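Local coordinates for sialyltransferase 0160 (Photobacterium damselae, PDB 4R84), which transfers sialic acid from its CMP-activated donor to a sugar acceptor, as a bacterial sialyltransferase of the GT-B structural group, at residues A[243-257]-A[299-312]. Numbering follows the deposited sequence.
Sequences LYQWKDTPNKIETLE and YLDVEANLHDLRDY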
loop_
_atom_site.group_PDB
_atom_site.type_symbol
_atom_site.label_atom_id
_atom_site.label_comp_id
_atom_site.label_asym_id
_atom_site.label_seq_id
_atom_site.Cartn_x
_atom_site.Cartn_y
_atom_site.Cartn_z
ATOM N N LEU A 243 -6.397 6.733 17.386
ATOM C CA LEU A 243 -7.602 5.996 17.743
ATOM C C LEU A 243 -7.695 5.833 19.264
ATOM O O LEU A 243 -8.760 6.014 19.852
ATOM C CB LEU A 243 -7.625 4.630 17.041
ATOM C CG LEU A 243 -8.097 4.667 15.570
ATOM C CD1 LEU A 243 -7.791 3.348 14.885
ATOM C CD2 LEU A 243 -9.584 4.993 15.499
ATOM N N TYR A 244 -6.569 5.510 19.889
ATOM C CA TYR A 244 -6.513 5.380 21.340
ATOM C C TYR A 244 -6.958 6.665 22.039
ATOM O O TYR A 244 -7.740 6.633 22.992
ATOM C CB TYR A 244 -5.097 5.019 21.771
ATOM C CG TYR A 244 -4.918 4.943 23.264
ATOM C CD1 TYR A 244 -5.189 3.773 23.952
ATOM C CD2 TYR A 244 -4.477 6.048 23.988
ATOM C CE1 TYR A 244 -5.033 3.701 25.339
ATOM C CE2 TYR A 244 -4.318 5.983 25.353
ATOM C CZ TYR A 244 -4.592 4.808 26.022
ATOM O OH TYR A 244 -4.425 4.756 27.387
ATOM N N GLN A 245 -6.452 7.798 21.558
ATOM C CA GLN A 245 -6.737 9.078 22.179
ATOM C C GLN A 245 -8.172 9.523 21.940
ATOM O O GLN A 245 -8.689 10.373 22.663
ATOM C CB GLN A 245 -5.754 10.134 21.664
ATOM C CG GLN A 245 -4.333 9.941 22.187
ATOM C CD GLN A 245 -3.306 10.828 21.494
ATOM O OE1 GLN A 245 -3.474 11.219 20.339
ATOM N NE2 GLN A 245 -2.238 11.157 22.210
ATOM N N TRP A 246 -8.823 8.916 20.950
ATOM C CA TRP A 246 -10.160 9.321 20.509
ATOM C C TRP A 246 -11.271 8.392 21.027
ATOM O O TRP A 246 -12.452 8.760 21.017
ATOM C CB TRP A 246 -10.161 9.373 18.969
ATOM C CG TRP A 246 -11.475 9.560 18.290
ATOM C CD1 TRP A 246 -12.108 10.742 18.020
ATOM C CD2 TRP A 246 -12.288 8.531 17.725
ATOM N NE1 TRP A 246 -13.283 10.501 17.343
ATOM C CE2 TRP A 246 -13.413 9.150 17.148
ATOM C CE3 TRP A 246 -12.180 7.139 17.666
ATOM C CZ2 TRP A 246 -14.426 8.424 16.525
ATOM C CZ3 TRP A 246 -13.173 6.428 17.058
ATOM C CH2 TRP A 246 -14.289 7.066 16.488
ATOM N N LYS A 247 -10.894 7.204 21.495
ATOM C CA LYS A 247 -11.859 6.122 21.708
ATOM C C LYS A 247 -12.893 6.425 22.796
ATOM O O LYS A 247 -13.985 5.851 22.788
ATOM C CB LYS A 247 -11.134 4.808 22.031
ATOM C CG LYS A 247 -10.391 4.753 23.377
ATOM C CD LYS A 247 -9.770 3.368 23.577
ATOM C CE LYS A 247 -8.857 3.290 24.803
ATOM N NZ LYS A 247 -9.556 3.707 26.054
ATOM N N ASP A 248 -12.559 7.326 23.718
ATOM C CA ASP A 248 -13.476 7.630 24.814
ATOM C C ASP A 248 -14.284 8.903 24.578
ATOM O O ASP A 248 -15.077 9.298 25.429
ATOM C CB ASP A 248 -12.698 7.743 26.129
ATOM C CG ASP A 248 -11.981 6.455 26.490
ATOM O OD1 ASP A 248 -12.619 5.384 26.405
ATOM O OD2 ASP A 248 -10.783 6.511 26.843
ATOM N N THR A 249 -14.106 9.522 23.412
ATOM C CA THR A 249 -14.828 10.742 23.067
ATOM C C THR A 249 -16.337 10.506 23.060
ATOM O O THR A 249 -16.820 9.593 22.397
ATOM C CB THR A 249 -14.384 11.276 21.689
ATOM O OG1 THR A 249 -12.968 11.490 21.692
ATOM C CG2 THR A 249 -15.082 12.581 21.374
ATOM N N PRO A 250 -17.091 11.336 23.798
ATOM C CA PRO A 250 -18.545 11.155 23.884
ATOM C C PRO A 250 -19.246 11.371 22.547
ATOM O O PRO A 250 -18.909 12.307 21.822
ATOM C CB PRO A 250 -18.973 12.218 24.906
ATOM C CG PRO A 250 -17.903 13.254 24.833
ATOM C CD PRO A 250 -16.633 12.487 24.594
ATOM N N ASN A 251 -20.200 10.498 22.239
ATOM C CA ASN A 251 -21.020 10.612 21.038
ATOM C C ASN A 251 -20.193 10.603 19.761
ATOM O O ASN A 251 -20.562 11.265 18.791
ATOM C CB ASN A 251 -21.840 11.906 21.075
ATOM C CG ASN A 251 -22.409 12.200 22.444
ATOM O OD1 ASN A 251 -23.021 11.337 23.077
ATOM N ND2 ASN A 251 -22.183 13.418 22.925
ATOM N N LYS A 252 -19.084 9.867 19.757
ATOM C CA LYS A 252 -18.096 10.027 18.688
ATOM C C LYS A 252 -18.585 9.550 17.312
ATOM O O LYS A 252 -18.262 10.170 16.301
ATOM C CB LYS A 252 -16.782 9.319 19.054
ATOM C CG LYS A 252 -16.897 7.834 19.342
ATOM C CD LYS A 252 -15.539 7.263 19.759
ATOM C CE LYS A 252 -15.531 5.738 19.752
ATOM N NZ LYS A 252 -16.358 5.160 20.865
ATOM N N ILE A 253 -19.350 8.461 17.257
ATOM C CA ILE A 253 -19.859 7.994 15.963
ATOM C C ILE A 253 -20.960 8.930 15.463
ATOM O O ILE A 253 -21.030 9.234 14.275
ATOM C CB ILE A 253 -20.371 6.544 16.022
ATOM C CG1 ILE A 253 -19.210 5.599 16.321
ATOM C CG2 ILE A 253 -21.027 6.145 14.710
ATOM C CD1 ILE A 253 -18.016 5.785 15.407
ATOM N N GLU A 254 -21.811 9.394 16.372
ATOM C CA GLU A 254 -22.826 10.380 16.015
ATOM C C GLU A 254 -22.186 11.632 15.423
ATOM O O GLU A 254 -22.681 12.200 14.443
ATOM C CB GLU A 254 -23.658 10.760 17.237
ATOM C CG GLU A 254 -24.825 11.670 16.931
ATOM C CD GLU A 254 -25.580 12.062 18.182
ATOM O OE1 GLU A 254 -25.642 11.234 19.115
ATOM O OE2 GLU A 254 -26.093 13.201 18.240
ATOM N N THR A 255 -21.075 12.057 16.014
ATOM C CA THR A 255 -20.353 13.206 15.490
ATOM C C THR A 255 -19.799 12.878 14.096
ATOM O O THR A 255 -19.904 13.700 13.177
ATOM C CB THR A 255 -19.233 13.633 16.440
ATOM O OG1 THR A 255 -19.809 13.968 17.710
ATOM C CG2 THR A 255 -18.499 14.847 15.896
ATOM N N LEU A 256 -19.253 11.675 13.928
ATOM C CA LEU A 256 -18.763 11.233 12.618
ATOM C C LEU A 256 -19.846 11.321 11.551
ATOM O O LEU A 256 -19.647 11.930 10.493
ATOM C CB LEU A 256 -18.260 9.792 12.668
ATOM C CG LEU A 256 -16.825 9.514 13.076
ATOM C CD1 LEU A 256 -16.465 8.081 12.732
ATOM C CD2 LEU A 256 -15.890 10.497 12.399
ATOM N N GLU A 257 -20.993 10.717 11.846
ATOM C CA GLU A 257 -22.136 10.727 10.942
ATOM C C GLU A 257 -22.553 12.140 10.591
ATOM O O GLU A 257 -22.872 12.435 9.439
ATOM C CB GLU A 257 -23.320 9.994 11.579
ATOM C CG GLU A 257 -23.289 8.483 11.437
ATOM C CD GLU A 257 -24.272 7.781 12.336
ATOM O OE1 GLU A 257 -24.998 8.469 13.097
ATOM O OE2 GLU A 257 -24.347 6.518 12.293
ATOM N N TYR A 299 -7.572 -4.371 16.094
ATOM C CA TYR A 299 -7.634 -3.344 17.121
ATOM C C TYR A 299 -9.086 -2.913 17.312
ATOM O O TYR A 299 -9.509 -2.633 18.428
ATOM C CB TYR A 299 -6.743 -2.137 16.774
ATOM C CG TYR A 299 -6.658 -1.124 17.888
ATOM C CD1 TYR A 299 -6.358 -1.531 19.185
ATOM C CD2 TYR A 299 -6.831 0.235 17.654
ATOM C CE1 TYR A 299 -6.270 -0.621 20.218
ATOM C CE2 TYR A 299 -6.733 1.153 18.680
ATOM C CZ TYR A 299 -6.457 0.716 19.966
ATOM O OH TYR A 299 -6.370 1.601 21.016
ATOM N N LEU A 300 -9.863 -2.910 16.229
ATOM C CA LEU A 300 -11.267 -2.527 16.305
ATOM C C LEU A 300 -12.103 -3.576 17.051
ATOM O O LEU A 300 -13.232 -3.293 17.460
ATOM C CB LEU A 300 -11.849 -2.319 14.903
ATOM C CG LEU A 300 -11.168 -1.239 14.069
ATOM C CD1 LEU A 300 -11.783 -1.227 12.659
ATOM C CD2 LEU A 300 -11.282 0.118 14.734
ATOM N N ASP A 301 -11.552 -4.783 17.193
ATOM C CA ASP A 301 -12.194 -5.872 17.940
ATOM C C ASP A 301 -11.771 -5.871 19.404
ATOM O O ASP A 301 -12.614 -5.923 20.302
ATOM C CB ASP A 301 -11.850 -7.239 17.334
ATOM C CG ASP A 301 -12.392 -7.418 15.928
ATOM O OD1 ASP A 301 -13.523 -6.965 15.662
ATOM O OD2 ASP A 301 -11.681 -8.020 15.094
ATOM N N VAL A 302 -10.461 -5.853 19.641
ATOM C CA VAL A 302 -9.945 -6.030 21.009
ATOM C C VAL A 302 -10.172 -4.804 21.888
ATOM O O VAL A 302 -10.256 -4.921 23.109
ATOM C CB VAL A 302 -8.438 -6.383 21.029
ATOM C CG1 VAL A 302 -8.192 -7.688 20.284
ATOM C CG2 VAL A 302 -7.598 -5.258 20.441
ATOM N N GLU A 303 -10.280 -3.632 21.283
ATOM C CA GLU A 303 -10.570 -2.428 22.049
ATOM C C GLU A 303 -12.068 -2.157 22.064
ATOM O O GLU A 303 -12.639 -1.694 21.082
ATOM C CB GLU A 303 -9.784 -1.234 21.495
ATOM C CG GLU A 303 -10.149 0.073 22.146
ATOM C CD GLU A 303 -10.046 0.001 23.664
ATOM O OE1 GLU A 303 -8.932 -0.185 24.189
ATOM O OE2 GLU A 303 -11.097 0.122 24.329
ATOM N N ALA A 304 -12.707 -2.439 23.199
ATOM C CA ALA A 304 -14.166 -2.445 23.248
ATOM C C ALA A 304 -14.776 -1.093 22.913
ATOM O O ALA A 304 -15.877 -1.037 22.363
ATOM C CB ALA A 304 -14.647 -2.909 24.613
ATOM N N ASN A 305 -14.062 -0.006 23.206
ATOM C CA ASN A 305 -14.592 1.323 22.911
ATOM C C ASN A 305 -14.453 1.708 21.433
ATOM O O ASN A 305 -14.761 2.839 21.062
ATOM C CB ASN A 305 -13.905 2.383 23.765
ATOM C CG ASN A 305 -14.418 2.391 25.200
ATOM O OD1 ASN A 305 -15.605 2.197 25.444
ATOM N ND2 ASN A 305 -13.521 2.611 26.152
ATOM N N LEU A 306 -13.997 0.772 20.608
ATOM C CA LEU A 306 -13.921 1.003 19.166
ATOM C C LEU A 306 -14.880 0.103 18.394
ATOM O O LEU A 306 -14.883 0.101 17.158
ATOM C CB LEU A 306 -12.494 0.783 18.647
ATOM C CG LEU A 306 -11.465 1.846 19.041
ATOM C CD1 LEU A 306 -10.101 1.496 18.469
ATOM C CD2 LEU A 306 -11.871 3.263 18.623
ATOM N N HIS A 307 -15.686 -0.670 19.115
ATOM C CA HIS A 307 -16.678 -1.522 18.468
ATOM C C HIS A 307 -17.657 -0.685 17.649
ATOM O O HIS A 307 -18.136 -1.122 16.600
ATOM C CB HIS A 307 -17.429 -2.351 19.507
ATOM C CG HIS A 307 -16.627 -3.485 20.059
ATOM N ND1 HIS A 307 -17.119 -4.350 21.014
ATOM C CD2 HIS A 307 -15.358 -3.883 19.808
ATOM C CE1 HIS A 307 -16.191 -5.243 21.315
ATOM N NE2 HIS A 307 -15.113 -4.981 20.597
ATOM N N ASP A 308 -17.950 0.523 18.129
ATOM C CA ASP A 308 -18.874 1.397 17.421
ATOM C C ASP A 308 -18.252 1.890 16.106
ATOM O O ASP A 308 -18.955 2.024 15.095
ATOM C CB ASP A 308 -19.308 2.569 18.308
ATOM C CG ASP A 308 -18.140 3.380 18.854
ATOM O OD1 ASP A 308 -16.965 3.000 18.639
ATOM O OD2 ASP A 308 -18.412 4.392 19.539
ATOM N N LEU A 309 -16.943 2.139 16.108
ATOM C CA LEU A 309 -16.258 2.496 14.865
ATOM C C LEU A 309 -16.188 1.293 13.921
ATOM O O LEU A 309 -16.415 1.425 12.709
ATOM C CB LEU A 309 -14.854 3.037 15.152
ATOM C CG LEU A 309 -14.082 3.369 13.867
ATOM C CD1 LEU A 309 -14.784 4.473 13.077
ATOM C CD2 LEU A 309 -12.638 3.775 14.178
ATOM N N ARG A 310 -15.910 0.119 14.483
ATOM C CA ARG A 310 -15.902 -1.123 13.708
ATOM C C ARG A 310 -17.197 -1.300 12.922
ATOM O O ARG A 310 -17.188 -1.595 11.708
ATOM C CB ARG A 310 -15.717 -2.324 14.635
ATOM C CG ARG A 310 -15.697 -3.653 13.912
ATOM C CD ARG A 310 -15.758 -4.788 14.891
ATOM N NE ARG A 310 -16.955 -4.707 15.732
ATOM C CZ ARG A 310 -17.143 -5.447 16.817
ATOM N NH1 ARG A 310 -16.202 -6.303 17.195
ATOM N NH2 ARG A 310 -18.251 -5.316 17.534
ATOM N N ASP A 311 -18.307 -1.079 13.612
ATOM C CA ASP A 311 -19.621 -1.199 12.989
ATOM C C ASP A 311 -19.845 -0.111 11.949
ATOM O O ASP A 311 -20.435 -0.364 10.900
ATOM C CB ASP A 311 -20.723 -1.147 14.045
ATOM C CG ASP A 311 -20.690 -2.340 14.981
ATOM O OD1 ASP A 311 -20.097 -3.376 14.603
ATOM O OD2 ASP A 311 -21.253 -2.243 16.094
ATOM N N TYR A 312 -19.350 1.087 12.244
ATOM C CA TYR A 312 -19.510 2.244 11.361
ATOM C C TYR A 312 -18.751 2.064 10.057
ATOM O O TYR A 312 -19.217 2.487 8.998
ATOM C CB TYR A 312 -19.031 3.521 12.059
ATOM C CG TYR A 312 -19.293 4.795 11.284
ATOM C CD1 TYR A 312 -20.581 5.289 11.146
ATOM C CD2 TYR A 312 -18.251 5.499 10.681
ATOM C CE1 TYR A 312 -20.830 6.448 10.441
ATOM C CE2 TYR A 312 -18.487 6.664 9.978
ATOM C CZ TYR A 312 -19.785 7.139 9.863
ATOM O OH TYR A 312 -20.051 8.297 9.166
HETATM O O HOH W 1 -20.490 6.435 19.588
#
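L309 enters the apolar half of this contact as a knob among L243, W246, I253 and L256. Its CD2 meets L243 CD2 at 3.5 Å, the two leucines crossing at about a right angle, while its CD1 faces the methyl ends of I253 and L256. L306 extends the patch, laying CD2 at the edge of the W246 ring. Helices 252-257 and 307-312 point the same general way, 31° apart, with a closest axis approach of 10.3 Å. L243 also packs on F294 of strand 290-294 and Y244 on helix 483-490; the Y244 side chain is about 13 Å from the bound CMP-3F-Neu5Ac, so this is structural packing near the donor site.

The polar centre is K252. With CG set between backbone N and carbonyl carbon (chi1 58°), its chain runs over one face of the W246 indole, CD 3.4 Å above the plane, and then bends at chi4. K252 NZ donates to N305 O at 2.8 Å and forms a salt bridge with D308, meeting the syn lone pair of OD2 at 2.6 Å; K247 O is a third acceptor. A water bridges D308 OD2 to I253 N.

Toward solvent the polar pairing is looser. K247 crosses the E303 carboxylate at about a right angle, CD 3.4 Å from E303 CD, yet its ammonium bridges to exposed D248 instead; D248 and N305 lie close but unbonded. The Y312 ring, its hydroxyl hydrogen-bonded to N283, obliquely meets I253, L256 and exposed E257, whose CG is 3.3 Å from Y312 CE1.

Three acceptors around K252 would favour its charged form, and its ammonium joins the first turn of helix 252-267 to the 3-10 turn 304-306 and helix 307-313.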